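Local coordinates for protein citrate synthase (Pyrobaculum aerophilum, PDB 2IBP) that probably catalyses the condensation of oxaloacetate with acetyl-CoA and water to give citrate and CoA, the entry step of the tricarboxylic acid cycle, at residues D179-H183 / A184-L188; D197-A200 / S201-I204. One frame throughout, in Å; residues are numbered along the deposited sequence.

Contact 1 (D179-H183 / A184-L188)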
loop_
_atom_site.group_PDB
_atom_site.type_symbol
_atom_site.label_atom_id
_atom_site.label_comp_id
_atom_site.label_asym_id
_atom_site.label_seq_id
_atom_site.Cartn_x
_atom_site.Cartn_y
_atom_site.Cartn_z
ATOM N N ASP A 179 23.400 -1.871 22.227
ATOM C CA ASP A 179 24.314 -1.250 21.320
ATOM C C ASP A 179 25.516 -2.130 20.980
ATOM O O ASP A 179 26.123 -1.979 19.925
ATOM C CB ASP A 179 24.796 0.025 22.010
ATOM C CG ASP A 179 24.890 1.176 21.092
ATOM O OD1 ASP A 179 24.054 1.258 20.172
ATOM O OD2 ASP A 179 25.676 2.084 21.409
ATOM N N ASP A 180 25.853 -3.073 21.862
ATOM C CA ASP A 180 27.015 -3.929 21.650
ATOM C C ASP A 180 26.731 -5.198 20.857
ATOM O O ASP A 180 27.635 -6.007 20.617
ATOM C CB ASP A 180 27.674 -4.298 22.978
ATOM C CG ASP A 180 26.770 -5.088 23.888
ATOM O OD1 ASP A 180 25.567 -4.778 23.968
ATOM O OD2 ASP A 180 27.280 -5.993 24.580
ATOM N N LEU A 181 25.468 -5.406 20.499
ATOM C CA LEU A 181 25.090 -6.581 19.741
ATOM C C LEU A 181 24.836 -6.238 18.281
ATOM O O LEU A 181 24.376 -5.134 17.961
ATOM C CB LEU A 181 23.823 -7.210 20.320
ATOM C CG LEU A 181 23.922 -7.783 21.725
ATOM C CD1 LEU A 181 22.592 -8.424 22.131
ATOM C CD2 LEU A 181 25.066 -8.802 21.748
ATOM N N GLY A 182 25.096 -7.208 17.416
ATOM C CA GLY A 182 24.822 -7.094 15.994
ATOM C C GLY A 182 23.324 -7.083 15.730
ATOM O O GLY A 182 22.513 -7.347 16.610
ATOM N N HIS A 183 22.962 -6.828 14.489
ATOM C CA HIS A 183 21.554 -6.661 14.117
ATOM C C HIS A 183 20.716 -7.897 14.449
ATOM O O HIS A 183 19.686 -7.799 15.162
ATOM C CB HIS A 183 21.495 -6.352 12.627
ATOM C CG HIS A 183 20.172 -5.865 12.156
ATOM N ND1 HIS A 183 19.799 -4.538 12.237
ATOM C CD2 HIS A 183 19.199 -6.483 11.447
ATOM C CE1 HIS A 183 18.599 -4.393 11.704
ATOM N NE2 HIS A 183 18.222 -5.551 11.195
ATOM N N ALA A 184 21.175 -9.063 13.978
ATOM C CA ALA A 184 20.480 -10.333 14.203
ATOM C C ALA A 184 20.524 -10.738 15.683
ATOM O O ALA A 184 19.510 -11.103 16.282
ATOM C CB ALA A 184 21.090 -11.412 13.345
ATOM N N ALA A 185 21.704 -10.668 16.296
ATOM C CA ALA A 185 21.819 -11.023 17.715
ATOM C C ALA A 185 20.952 -10.141 18.588
ATOM O O ALA A 185 20.279 -10.601 19.516
ATOM C CB ALA A 185 23.272 -10.947 18.190
ATOM N N ASN A 186 20.951 -8.854 18.292
ATOM C CA ASN A 186 20.178 -7.946 19.073
ATOM C C ASN A 186 18.687 -8.266 18.968
ATOM O O ASN A 186 17.945 -8.125 19.939
ATOM C CB ASN A 186 20.404 -6.525 18.633
ATOM C CG ASN A 186 19.630 -5.565 19.462
ATOM O OD1 ASN A 186 19.873 -5.443 20.663
ATOM N ND2 ASN A 186 18.639 -4.896 18.849
ATOM N N PHE A 187 18.245 -8.666 17.782
ATOM C CA PHE A 187 16.835 -9.022 17.640
ATOM C C PHE A 187 16.470 -10.147 18.605
ATOM O O PHE A 187 15.483 -10.067 19.326
ATOM C CB PHE A 187 16.516 -9.441 16.217
ATOM C CG PHE A 187 15.151 -10.046 16.072
ATOM C CD1 PHE A 187 14.021 -9.289 16.297
ATOM C CD2 PHE A 187 15.011 -11.389 15.761
ATOM C CE1 PHE A 187 12.765 -9.847 16.199
ATOM C CE2 PHE A 187 13.741 -11.949 15.634
ATOM C CZ PHE A 187 12.625 -11.175 15.867
ATOM N N LEU A 188 17.292 -11.183 18.648
ATOM C CA LEU A 188 17.005 -12.299 19.553
ATOM C C LEU A 188 17.068 -11.867 21.011
ATOM O O LEU A 188 16.296 -12.324 21.845
ATOM C CB LEU A 188 17.931 -13.481 19.294
ATOM C CG LEU A 188 17.730 -14.187 17.956
ATOM C CD1 LEU A 188 18.753 -15.305 17.790
ATOM C CD2 LEU A 188 16.290 -14.705 17.807
HETATM O O HOH W 1 18.147 -5.584 16.092
#
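Leu-181 folds back over the first turn of helix 183-192, its CB 3.9 Å from Asn-186 CB and 4.3 Å from Ala-185 CB. One methyl, Leu-181 CD1, reaches on to Asn-186 CA, also at 3.9 Å. With CG beside the backbone N (chi1 -65°), the isobutyl group lies against the backbone of Ala-185 and Asn-186. Gly-182 is the N-cap and contributes its carbonyl: Gly-182 O accepts from Asn-186 N at 2.7 Å and closes the opening turn. His-183 O follows, accepting from Phe-187 N at 3.1 Å and also from a water. Asn-186 ND2 donates to that water at 2.9 Å, while Asn-186 OD1 accepts from the backbone N of Arg-178. Asn-186 CG stands anti to its own N (chi1 -179°), which carries the amide back over the helix start. The imidazole of His-183 swings off to meet the ring of Tyr-62, while its backbone N donates to Glu-63 OE2. Both ends of the Asn-186 amide are therefore engaged, which fixes its flip: OD1 ties the helix to the incoming chain at Arg-178, and the water bridges ND2 to the His-183 carbonyl inside the first turn.

Contact 2 (D197-A200 / S201-I204)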
loop_
_atom_site.group_PDB
_atom_site.type_symbol
_atom_site.label_atom_id
_atom_site.label_comp_id
_atom_site.label_asym_id
_atom_site.label_seq_id
_atom_site.Cartn_x
_atom_site.Cartn_y
_atom_site.Cartn_z
ATOM N N ASP A 197 22.484 -17.594 21.716
ATOM C CA ASP A 197 23.536 -18.534 21.382
ATOM C C ASP A 197 24.010 -18.114 19.988
ATOM O O ASP A 197 23.211 -17.706 19.133
ATOM C CB ASP A 197 22.974 -19.958 21.338
ATOM C CG ASP A 197 24.044 -21.007 21.144
ATOM O OD1 ASP A 197 24.644 -21.066 20.049
ATOM O OD2 ASP A 197 24.225 -21.838 22.060
ATOM N N PRO A 198 25.321 -18.132 19.769
ATOM C CA PRO A 198 25.899 -17.778 18.475
ATOM C C PRO A 198 25.239 -18.456 17.277
ATOM O O PRO A 198 25.110 -17.846 16.215
ATOM C CB PRO A 198 27.345 -18.264 18.591
ATOM C CG PRO A 198 27.622 -18.334 20.045
ATOM C CD PRO A 198 26.344 -18.437 20.784
ATOM N N LEU A 199 24.892 -19.724 17.419
ATOM C CA LEU A 199 24.274 -20.465 16.340
ATOM C C LEU A 199 22.868 -19.913 16.013
ATOM O O LEU A 199 22.507 -19.798 14.843
ATOM C CB LEU A 199 24.218 -21.940 16.712
ATOM C CG LEU A 199 23.725 -22.935 15.671
ATOM C CD1 LEU A 199 24.399 -22.752 14.329
ATOM C CD2 LEU A 199 23.955 -24.346 16.240
ATOM N N ALA A 200 22.125 -19.496 17.035
ATOM C CA ALA A 200 20.794 -18.921 16.817
ATOM C C ALA A 200 20.939 -17.569 16.106
ATOM O O ALA A 200 20.225 -17.291 15.137
ATOM C CB ALA A 200 20.035 -18.775 18.134
ATOM N N SER A 201 21.901 -16.759 16.550
ATOM C CA SER A 201 22.154 -15.456 15.910
ATOM C C SER A 201 22.552 -15.641 14.458
ATOM O O SER A 201 22.163 -14.859 13.593
ATOM C CB SER A 201 23.273 -14.695 16.627
ATOM O OG SER A 201 22.886 -14.407 17.947
ATOM N N ARG A 202 23.429 -16.605 14.204
ATOM C CA ARG A 202 23.821 -16.882 12.826
ATOM C C ARG A 202 22.614 -17.215 11.959
ATOM O O ARG A 202 22.535 -16.817 10.803
ATOM C CB ARG A 202 24.858 -18.006 12.745
ATOM C CG ARG A 202 25.277 -18.306 11.319
ATOM C CD ARG A 202 26.523 -19.158 11.236
ATOM N NE ARG A 202 26.348 -20.544 11.653
ATOM C CZ ARG A 202 26.078 -21.564 10.837
ATOM N NH1 ARG A 202 25.816 -21.376 9.543
ATOM N NH2 ARG A 202 26.020 -22.788 11.330
ATOM N N GLY A 203 21.702 -18.011 12.501
ATOM C CA GLY A 203 20.497 -18.382 11.795
ATOM C C GLY A 203 19.668 -17.175 11.416
ATOM O O GLY A 203 19.220 -17.059 10.287
ATOM N N ILE A 204 19.497 -16.263 12.366
ATOM C CA ILE A 204 18.733 -15.043 12.088
ATOM C C ILE A 204 19.476 -14.209 11.047
ATOM O O ILE A 204 18.890 -13.765 10.057
ATOM C CB ILE A 204 18.437 -14.229 13.361
ATOM C CG1 ILE A 204 17.529 -15.037 14.302
ATOM C CG2 ILE A 204 17.774 -12.878 13.004
ATOM C CD1 ILE A 204 16.169 -15.410 13.711
#
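Asp-197 opens helix 198-210 as its N-cap, and both ends of the residue work at it. Its backbone O accepts from Ser-201 N at 3.0 Å, the donor lying nearly along the C=O axis, while its carboxylate turns back to cap the chain: OD1 offers its anti lone pair to Leu-199 N at 3.0 Å. OD2 forms a salt bridge with Lys-312 on helix 297-313. The capped amide and the lysine hold the carboxylate between them, and the helix start probably adds to its stabilisation as an anion.

Pro-198 takes the first helical position, where the lack of an N-H costs nothing. Pro-198 O accepts from Arg-202 N at 2.9 Å, and Arg-202 CB lies 3.5 Å from that oxygen.

This is a capped α-helix start, an Asp-Pro pair followed by a regular i to i+4 ladder, set in the largely helical fold of citrate synthase.

Leu-199 bonds through O to Gly-203 N, and its side chain crosses that of Arg-202 obliquely, Leu-199 CD1 lying 3.4 Å from Arg-202 NH2. The arginine leaves its helix extended and then bends at chi3 (70°), which brings the guanidinium obliquely alongside the leucine methyl. NH2 also makes a salt bridge to Asp-308, a residue seen to bind magnesium in this protein, so Arg-202 is a neighbour of that site. Phe-305 and Phe-313 pack on the same leucine.

Ala-200 closes the segment: its O accepts from Ile-204 N at 3.0 Å, and Ile-204 CG1 approaches that oxygen to 3.6 Å. The methyl of Ala-200 packs on Leu-188 of helix 183-192.

Overall arrangement
Contact 1 and contact 2 come in series along the chain, each at the N-terminal start of a helix, 183-192 and then 198-210, with their centres 10 Å apart. The two consecutive helices pack directly on one another: Ala-185 CB lies 3.5 Å from Ser-201 OG, and Ala-184 CB touches Ile-204 CG2 at 3.6 Å. The small side chains of Ala-184, Ala-185 and Ser-201 probably allow the close approach. Around this pair, residues 179-188 look toward helices 141-169 and 363-382, whereas residues 197-204 look toward helices 297-313 and 349-356. Both contacts sit about 20 Å from the chain's centre, and neither is touched by the other subunit. Contact 2 adjoins the magnesium-binding residue Asp-308; contact 1 lies away from the active site and the metal site.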